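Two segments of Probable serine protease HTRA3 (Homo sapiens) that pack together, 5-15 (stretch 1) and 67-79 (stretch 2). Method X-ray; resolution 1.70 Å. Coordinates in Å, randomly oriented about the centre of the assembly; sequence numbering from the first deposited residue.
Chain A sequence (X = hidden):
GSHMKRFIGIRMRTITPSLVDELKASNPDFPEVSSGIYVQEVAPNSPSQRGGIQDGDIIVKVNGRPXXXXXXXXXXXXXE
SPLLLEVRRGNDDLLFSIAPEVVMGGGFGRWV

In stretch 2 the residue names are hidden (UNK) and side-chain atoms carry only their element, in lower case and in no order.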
ATOM      1  N   LYS A   5      -1.987 -14.002   3.411  1.00 17.48           N
ATOM      2  CA  LYS A   5      -1.180 -12.803   3.528  1.00 16.37           C
ATOM      3  C   LYS A   5      -1.408 -12.184   4.883  1.00 17.85           C
ATOM      4  O   LYS A   5      -2.562 -12.017   5.282  1.00 19.90           O
ATOM      5  CB  LYS A   5      -1.573 -11.774   2.459  1.00 20.70           C
ATOM      6  CG  LYS A   5      -0.639 -10.621   2.432  1.00 22.20           C
ATOM      7  CD  LYS A   5       0.589 -10.971   1.650  1.00 29.01           C
ATOM      8  CE  LYS A   5       1.551  -9.814   1.594  1.00 34.62           C
ATOM      9  NZ  LYS A   5       2.768 -10.264   0.867  1.00 38.16           N
ATOM     10  N   ARG A   6      -0.315 -11.870   5.585  1.00 18.97           N
ATOM     11  CA  ARG A   6      -0.329 -11.176   6.882  1.00 18.93           C
ATOM     12  C   ARG A   6       0.244  -9.802   6.619  1.00 19.88           C
ATOM     13  O   ARG A   6       1.288  -9.671   5.987  1.00 19.67           O
ATOM     14  CB  ARG A   6       0.563 -11.895   7.929  1.00 22.34           C
ATOM     15  CG  ARG A   6       0.069 -13.264   8.259  1.00 24.94           C
ATOM     16  CD  ARG A   6       1.141 -14.229   8.783  1.00 26.88           C
ATOM     17  NE  ARG A   6       0.789 -15.565   8.302  1.00 30.32           N
ATOM     18  CZ  ARG A   6      -0.209 -16.300   8.794  1.00 29.74           C
ATOM     19  NH1 ARG A   6      -0.913 -15.891   9.841  1.00 29.70           N
ATOM     20  NH2 ARG A   6      -0.509 -17.457   8.223  1.00 28.72           N
ATOM     21  N   PHE A   7      -0.437  -8.763   7.085  1.00 16.09           N
ATOM     22  CA  PHE A   7       0.032  -7.424   6.809  1.00 15.80           C
ATOM     23  C   PHE A   7      -0.305  -6.453   7.918  1.00 15.63           C
ATOM     24  O   PHE A   7      -1.259  -6.635   8.670  1.00 17.01           O
ATOM     25  CB  PHE A   7      -0.526  -6.913   5.473  1.00 19.16           C
ATOM     26  CG  PHE A   7      -1.981  -6.520   5.503  1.00 15.79           C
ATOM     27  CD1 PHE A   7      -2.982  -7.472   5.343  1.00 22.75           C
ATOM     28  CD2 PHE A   7      -2.363  -5.184   5.664  1.00 20.99           C
ATOM     29  CE1 PHE A   7      -4.331  -7.086   5.365  1.00 21.10           C
ATOM     30  CE2 PHE A   7      -3.660  -4.820   5.709  1.00 22.56           C
ATOM     31  CZ  PHE A   7      -4.656  -5.758   5.557  1.00 21.75           C
ATOM     32  N   ILE A   8       0.518  -5.409   8.024  1.00 17.71           N
ATOM     33  CA  ILE A   8       0.197  -4.319   8.950  1.00 16.00           C
ATOM     34  C   ILE A   8      -0.168  -2.987   8.292  1.00 15.94           C
ATOM     35  O   ILE A   8      -0.730  -2.114   8.956  1.00 18.66           O
ATOM     36  CB  ILE A   8       1.309  -4.079  10.006  1.00 16.37           C
ATOM     37  CG1 ILE A   8       2.646  -3.713   9.370  1.00 18.28           C
ATOM     38  CG2 ILE A   8       1.445  -5.336  10.880  1.00 17.63           C
ATOM     39  CD1 ILE A   8       3.745  -3.275  10.349  1.00 19.75           C
ATOM     40  N   GLY A   9       0.140  -2.815   7.010  1.00 18.87           N
ATOM     41  CA  GLY A   9      -0.314  -1.646   6.287  1.00 17.89           C
ATOM     42  C   GLY A   9       0.567  -0.410   6.360  1.00 19.91           C
ATOM     43  O   GLY A   9       0.063   0.716   6.487  1.00 21.42           O
ATOM     44  N   ILE A  10       1.878  -0.605   6.252  1.00 18.54           N
ATOM     45  CA  ILE A  10       2.771   0.534   6.069  1.00 17.73           C
ATOM     46  C   ILE A  10       3.684   0.302   4.889  1.00 18.75           C
ATOM     47  O   ILE A  10       4.012  -0.859   4.584  1.00 18.12           O
ATOM     48  CB  ILE A  10       3.599   0.837   7.333  1.00 19.99           C
ATOM     49  CG1 ILE A  10       4.524  -0.310   7.686  1.00 20.58           C
ATOM     50  CG2 ILE A  10       2.725   1.149   8.544  1.00 19.33           C
ATOM     51  CD1 ILE A  10       5.583   0.101   8.740  1.00 21.89           C
ATOM     52  N   ARG A  11       4.102   1.401   4.245  1.00 18.69           N
ATOM     53  CA  ARG A  11       5.182   1.351   3.263  1.00 17.81           C
ATOM     54  C   ARG A  11       6.435   1.840   4.010  1.00 18.04           C
ATOM     55  O   ARG A  11       6.471   2.952   4.518  1.00 16.89           O
ATOM     56  CB  ARG A  11       4.851   2.172   2.020  1.00 18.97           C
ATOM     57  CG  ARG A  11       5.989   2.116   0.997  1.00 23.20           C
ATOM     58  CD  ARG A  11       5.522   2.121  -0.430  1.00 20.30           C
ATOM     59  NE  ARG A  11       4.801   3.335  -0.799  1.00 19.62           N
ATOM     60  CZ  ARG A  11       5.374   4.493  -1.060  1.00 20.91           C
ATOM     61  NH1 ARG A  11       6.681   4.615  -0.982  1.00 19.55           N
ATOM     62  NH2 ARG A  11       4.628   5.537  -1.424  1.00 21.51           N
ATOM     63  N   MET A  12       7.402   0.938   4.158  1.00 17.09           N
ATOM     64  CA  MET A  12       8.511   1.129   5.064  1.00 17.03           C
ATOM     65  C   MET A  12       9.809   1.326   4.307  1.00 17.06           C
ATOM     66  O   MET A  12       9.999   0.797   3.198  1.00 15.70           O
ATOM     67  CB  MET A  12       8.625  -0.083   6.009  1.00 23.46           C
ATOM     68  CG  MET A  12       8.904  -1.406   5.319  1.00 23.32           C
ATOM     69  SD  MET A  12       9.222  -2.789   6.415  1.00 24.79           S
ATOM     70  CE  MET A  12       9.295  -4.107   5.260  1.00 26.84           C
ATOM     71  N   ARG A  13      10.708   2.106   4.896  1.00 15.23           N
ATOM     72  CA  ARG A  13      12.024   2.362   4.355  1.00 14.52           C
ATOM     73  C   ARG A  13      13.074   2.200   5.460  1.00 19.10           C
ATOM     74  O   ARG A  13      12.881   2.693   6.579  1.00 20.22           O
ATOM     75  CB  ARG A  13      12.079   3.805   3.841  1.00 17.02           C
ATOM     76  CG  ARG A  13      11.187   4.064   2.651  1.00 17.92           C
ATOM     77  CD  ARG A  13      11.167   5.525   2.246  1.00 16.58           C
ATOM     78  NE  ARG A  13      12.479   6.028   1.835  1.00 16.98           N
ATOM     79  CZ  ARG A  13      12.777   7.311   1.621  1.00 23.01           C
ATOM     80  NH1 ARG A  13      11.878   8.278   1.821  1.00 23.74           N
ATOM     81  NH2 ARG A  13      13.996   7.648   1.213  1.00 21.24           N
ATOM     82  N   THR A  14      14.177   1.514   5.168  1.00 19.60           N
ATOM     83  CA  THR A  14      15.286   1.422   6.120  1.00 15.16           C
ATOM     84  C   THR A  14      15.959   2.788   6.366  1.00 15.49           C
ATOM     85  O   THR A  14      16.322   3.478   5.410  1.00 16.36           O
ATOM     86  CB  THR A  14      16.362   0.423   5.613  1.00 18.25           C
ATOM     87  OG1 THR A  14      15.758  -0.863   5.441  1.00 17.97           O
ATOM     88  CG2 THR A  14      17.515   0.322   6.596  1.00 21.77           C
ATOM     89  N   ILE A  15      16.136   3.162   7.642  1.00 17.59           N
ATOM     90  CA  ILE A  15      16.900   4.366   7.990  1.00 16.84           C
ATOM     91  C   ILE A  15      18.364   4.177   7.585  1.00 17.23           C
ATOM     92  O   ILE A  15      19.034   3.219   8.011  1.00 20.11           O
ATOM     93  CB  ILE A  15      16.813   4.693   9.497  1.00 18.79           C
ATOM     94  CG1 ILE A  15      15.380   5.115   9.914  1.00 16.49           C
ATOM     95  CG2 ILE A  15      17.860   5.759   9.889  1.00 17.80           C
ATOM     96  CD1 ILE A  15      14.979   6.509   9.564  1.00 20.99           C
ATOM     97  N   UNK A  67      15.326  -2.912  15.697  1.00 19.95           N
ATOM     98  CA  UNK A  67      15.180  -2.946  14.237  1.00 22.63           C
ATOM     99  C   UNK A  67      16.201  -2.052  13.556  1.00 25.88           C
ATOM    100  O   UNK A  67      16.305  -0.862  13.879  1.00 26.60           O
ATOM    101  c   UNK A  67      13.773  -2.507  13.838  1.00 23.15           C
ATOM    102  c   UNK A  67      11.282  -2.954  14.006  1.00 30.03           C
ATOM    103  c   UNK A  67      12.852  -4.757  13.299  1.00 25.69           C
ATOM    104  c   UNK A  67      12.680  -3.532  14.156  1.00 24.90           C
ATOM    105  N   UNK A  68      16.970  -2.633  12.635  1.00 22.43           N
ATOM    106  CA  UNK A  68      17.921  -1.861  11.827  1.00 22.50           C
ATOM    107  C   UNK A  68      17.627  -1.939  10.325  1.00 20.08           C
ATOM    108  O   UNK A  68      18.118  -1.111   9.571  1.00 20.76           O
ATOM    109  c   UNK A  68      19.690  -2.087  13.608  1.00 28.08           C
ATOM    110  c   UNK A  68      19.382  -2.266  12.114  1.00 25.46           C
ATOM    111  c   UNK A  68      19.668  -3.711  11.670  1.00 25.05           C
ATOM    112  N   UNK A  69      16.844  -2.929   9.889  1.00 25.42           N
ATOM    113  CA  UNK A  69      16.601  -3.131   8.441  1.00 24.73           C
ATOM    114  C   UNK A  69      15.183  -3.573   8.184  1.00 18.69           C
ATOM    115  O   UNK A  69      14.600  -4.333   8.946  1.00 19.28           O
ATOM    116  c   UNK A  69      17.550  -4.218   6.342  1.00 30.09           C
ATOM    117  c   UNK A  69      17.561  -4.185   7.866  1.00 27.73           C
ATOM    118  o   UNK A  69      18.222  -3.365   5.741  1.00 37.44           O
ATOM    119  o   UNK A  69      16.848  -5.063   5.731  1.00 31.21           O
ATOM    120  N   UNK A  70      14.598  -3.074   7.105  1.00 16.31           N
ATOM    121  CA  UNK A  70      13.203  -3.396   6.793  1.00 18.25           C
ATOM    122  C   UNK A  70      12.926  -4.914   6.725  1.00 17.28           C
ATOM    123  O   UNK A  70      11.843  -5.371   7.135  1.00 18.76           O
ATOM    124  o   UNK A  70      13.512  -3.156   4.405  1.00 34.32           O
ATOM    125  c   UNK A  70      12.776  -2.686   5.515  1.00 21.13           C
ATOM    126  N   UNK A  71      13.890  -5.699   6.259  1.00 18.42           N
ATOM    127  CA  UNK A  71      13.711  -7.158   6.181  1.00 16.15           C
ATOM    128  C   UNK A  71      13.351  -7.779   7.533  1.00 15.50           C
ATOM    129  O   UNK A  71      12.639  -8.810   7.595  1.00 20.01           O
ATOM    130  c   UNK A  71      14.972  -7.821   5.621  1.00 21.97           C
ATOM    131  o   UNK A  71      16.088  -7.645   6.489  1.00 24.57           O
ATOM    132  N   UNK A  72      13.845  -7.175   8.617  1.00 16.27           N
ATOM    133  CA  UNK A  72      13.567  -7.682   9.961  1.00 19.64           C
ATOM    134  C   UNK A  72      12.115  -7.440  10.315  1.00 18.45           C
ATOM    135  O   UNK A  72      11.488  -8.279  10.954  1.00 19.55           O
ATOM    136  c   UNK A  72      15.944  -7.314  10.816  1.00 24.29           C
ATOM    137  c   UNK A  72      16.853  -6.431  11.642  1.00 23.52           C
ATOM    138  o   UNK A  72      17.976  -6.876  11.929  1.00 27.91           O
ATOM    139  c   UNK A  72      14.466  -7.007  11.003  1.00 16.98           C
ATOM    140  o   UNK A  72      16.479  -5.298  11.985  1.00 24.36           O
ATOM    141  N   UNK A  73      11.555  -6.301   9.902  1.00 17.74           N
ATOM    142  CA  UNK A  73      10.147  -6.026  10.205  1.00 19.38           C
ATOM    143  C   UNK A  73       9.242  -6.920   9.336  1.00 17.01           C
ATOM    144  O   UNK A  73       8.221  -7.466   9.791  1.00 16.48           O
ATOM    145  c   UNK A  73       7.951  -4.549  11.798  1.00 20.68           C
ATOM    146  c   UNK A  73       8.217  -2.684  10.078  1.00 21.68           C
ATOM    147  c   UNK A  73       9.815  -4.551  10.009  1.00 17.76           C
ATOM    148  c   UNK A  73       8.363  -4.174  10.346  1.00 16.29           C
ATOM    149  N   UNK A  74       9.604  -7.063   8.073  1.00 17.81           N
ATOM    150  CA  UNK A  74       8.907  -8.028   7.208  1.00 19.01           C
ATOM    151  C   UNK A  74       8.830  -9.417   7.880  1.00 18.06           C
ATOM    152  O   UNK A  74       7.766 -10.049   7.907  1.00 18.06           O
ATOM    153  c   UNK A  74       9.621  -8.136   5.861  1.00 19.94           C
ATOM    154  c   UNK A  74       8.800  -8.879   4.834  1.00 27.03           C
ATOM    155  n   UNK A  74       9.068 -10.064   2.743  1.00 32.14           N
ATOM    156  o   UNK A  74      10.480  -8.361   3.204  1.00 41.81           O
ATOM    157  c   UNK A  74       9.520  -9.077   3.521  1.00 31.71           C
ATOM    158  N   UNK A  75       9.942  -9.889   8.436  1.00 19.91           N
ATOM    159  CA  UNK A  75       9.974 -11.209   9.073  1.00 17.43           C
ATOM    160  C   UNK A  75       9.073 -11.231  10.321  1.00 17.72           C
ATOM    161  O   UNK A  75       8.363 -12.206  10.573  1.00 17.75           O
ATOM    162  c   UNK A  75      11.415 -11.608   9.427  1.00 20.83           C
ATOM    163  o   UNK A  75      12.071 -15.189   9.847  1.00 47.88           O
ATOM    164  c   UNK A  75      11.470 -14.166   9.414  1.00 38.93           C
ATOM    165  c   UNK A  75      11.581 -12.899  10.235  1.00 30.13           C
ATOM    166  o   UNK A  75      10.809 -14.156   8.348  1.00 42.97           O
ATOM    167  N   UNK A  76       9.105 -10.164  11.111  1.00 17.20           N
ATOM    168  CA  UNK A  76       8.213 -10.079  12.295  1.00 18.05           C
ATOM    169  C   UNK A  76       6.731 -10.102  11.930  1.00 16.81           C
ATOM    170  O   UNK A  76       5.938 -10.802  12.562  1.00 16.48           O
ATOM    171  c   UNK A  76       8.530  -8.876  13.112  1.00 17.69           C
ATOM    172  N   UNK A  77       6.348  -9.350  10.908  1.00 15.87           N
ATOM    173  CA  UNK A  77       4.965  -9.357  10.417  1.00 16.32           C
ATOM    174  C   UNK A  77       4.521 -10.754   9.961  1.00 16.60           C
ATOM    175  O   UNK A  77       3.383 -11.147  10.139  1.00 18.86           O
ATOM    176  c   UNK A  77       4.796  -8.338   9.279  1.00 17.55           C
ATOM    177  c   UNK A  77       5.000  -6.937   9.810  1.00 18.46           C
ATOM    178  c   UNK A  77       3.479  -8.440   8.654  1.00 16.79           C
ATOM    179  N   UNK A  78       5.446 -11.493   9.399  1.00 18.14           N
ATOM    180  CA  UNK A  78       5.175 -12.832   8.886  1.00 21.40           C
ATOM    181  C   UNK A  78       5.048 -13.847   9.995  1.00 22.39           C
ATOM    182  O   UNK A  78       4.365 -14.864   9.822  1.00 23.91           O
ATOM    183  c   UNK A  78       5.035 -14.655   6.301  1.00 26.12           C
ATOM    184  c   UNK A  78       6.333 -13.229   7.960  1.00 20.45           C
ATOM    185  c   UNK A  78       7.567 -14.755   6.430  1.00 28.93           C
ATOM    186  c   UNK A  78       6.276 -14.560   7.218  1.00 25.86           C
ATOM    187  N   UNK A  79       5.710 -13.597  11.127  1.00 19.27           N
ATOM    188  CA  UNK A  79       5.902 -14.643  12.132  1.00 16.87           C
ATOM    189  C   UNK A  79       5.279 -14.430  13.522  1.00 19.52           C
ATOM    190  O   UNK A  79       5.021 -15.418  14.238  1.00 22.81           O
ATOM    191  c   UNK A  79       7.418 -14.973  12.303  1.00 23.06           C
ATOM    192  c   UNK A  79       8.034 -15.379  10.986  1.00 20.51           C
ATOM    193  o   UNK A  79       8.119 -13.832  12.795  1.00 32.02           O
TER
HETATM  194  O   HOH W   1      12.123  -1.297   2.565  1.00 31.84           O
HETATM  195  O   HOH W   2      16.733  -1.962   3.279  1.00 37.44           O
HETATM  196  O   HOH W   3      18.524   1.551  10.235  1.00 27.73           O

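Position 67 carries four side-chain carbons forked at the second, the pattern of leucine; Leu67 lies beyond reach of stretch 1. Position 68 has three carbons, two of them borne by the first, which marks a β-branched valine. The side chain of Val68 points away, but its backbone O lies 3.4 Å from Thr14 CG2.

At position 69 two carbons end in a pair of oxygens, a short carboxylate, hence aspartate. Asp69 occupies the N-cap: its OD1 accepts from the backbone N of position 71 at 3.1 Å, meeting an amide that has no carbonyl of a preceding turn to bond. CA to CB leads away from stretch 1, yet the carboxylate turns back, bringing OD2 to 3.5 Å from Thr14 OG1. A water links these two atoms, 2.6 Å from Thr14 OG1 and 3.2 Å from Asp69 OD2.

Position 70 has one carbon followed by one oxygen, a serine pointing toward stretch 1. Ser70 N donates to Thr14 OG1 over 3.0 Å at a nearly straight 163°, so the strand hydroxyl engages an amide at the start of the helix. A second water joins Ser70 OG and Met12 O, at 3.0 Å from each.

Position 71 repeats the carbon and oxygen but faces away; it is Ser71, whose OG donates to Asp69 OD1 at 2.8 Å and reinforces the cap. Three carbons ending in two oxygens identify position 72 as glutamate. Glu72 makes no contact with stretch 1 and instead folds back along its own segment, where OE1 accepts from Val68 N at 2.8 Å and Asp69 N at 3.2 Å.

Position 73 shows four carbons forked at the second, directed toward the strand: leucine. Leu73 CD2 lies 3.8 Å from Met12 SD and 4.1 Å from Ile10 CD1. At position 74 three carbons end in one oxygen and one nitrogen, an amide matching glutamine. Gln74 leads away, although its CB remains 4.1 Å from Met12 CE.

Position 75, with three carbons and a terminal pair of oxygens, is Glu75; position 76, with a single carbon, is Ala76. Neither reaches stretch 1. Position 77 has one carbon bearing two more and points toward the strand: Val77 sets CG2 3.9 Å from Ile8 CD1 and CG1 4.0 Å from Phe7 CA.

Four carbons forked at the second make position 78 leucine. Leu78 starts away from stretch 1, and its backbone O lies 3.4 Å from Arg6 CD. Position 79 has one carbon bearing an oxygen and a carbon, a threonine; Thr79 OG1 turns back to donate to Glu75 O at 2.8 Å.

The contact thus combines a polar end with an apolar seam. Thr14 meets the capped helix start, while Ser70, Leu73 and Val77, spaced three and four residues apart, present one helical side to Met12, Ile10 and Ile8. These alternate residues share one side of the chain, and the opposed directions pair late strand with early helix.

Stretch 2 67-79: LVDSSELQEAVLT
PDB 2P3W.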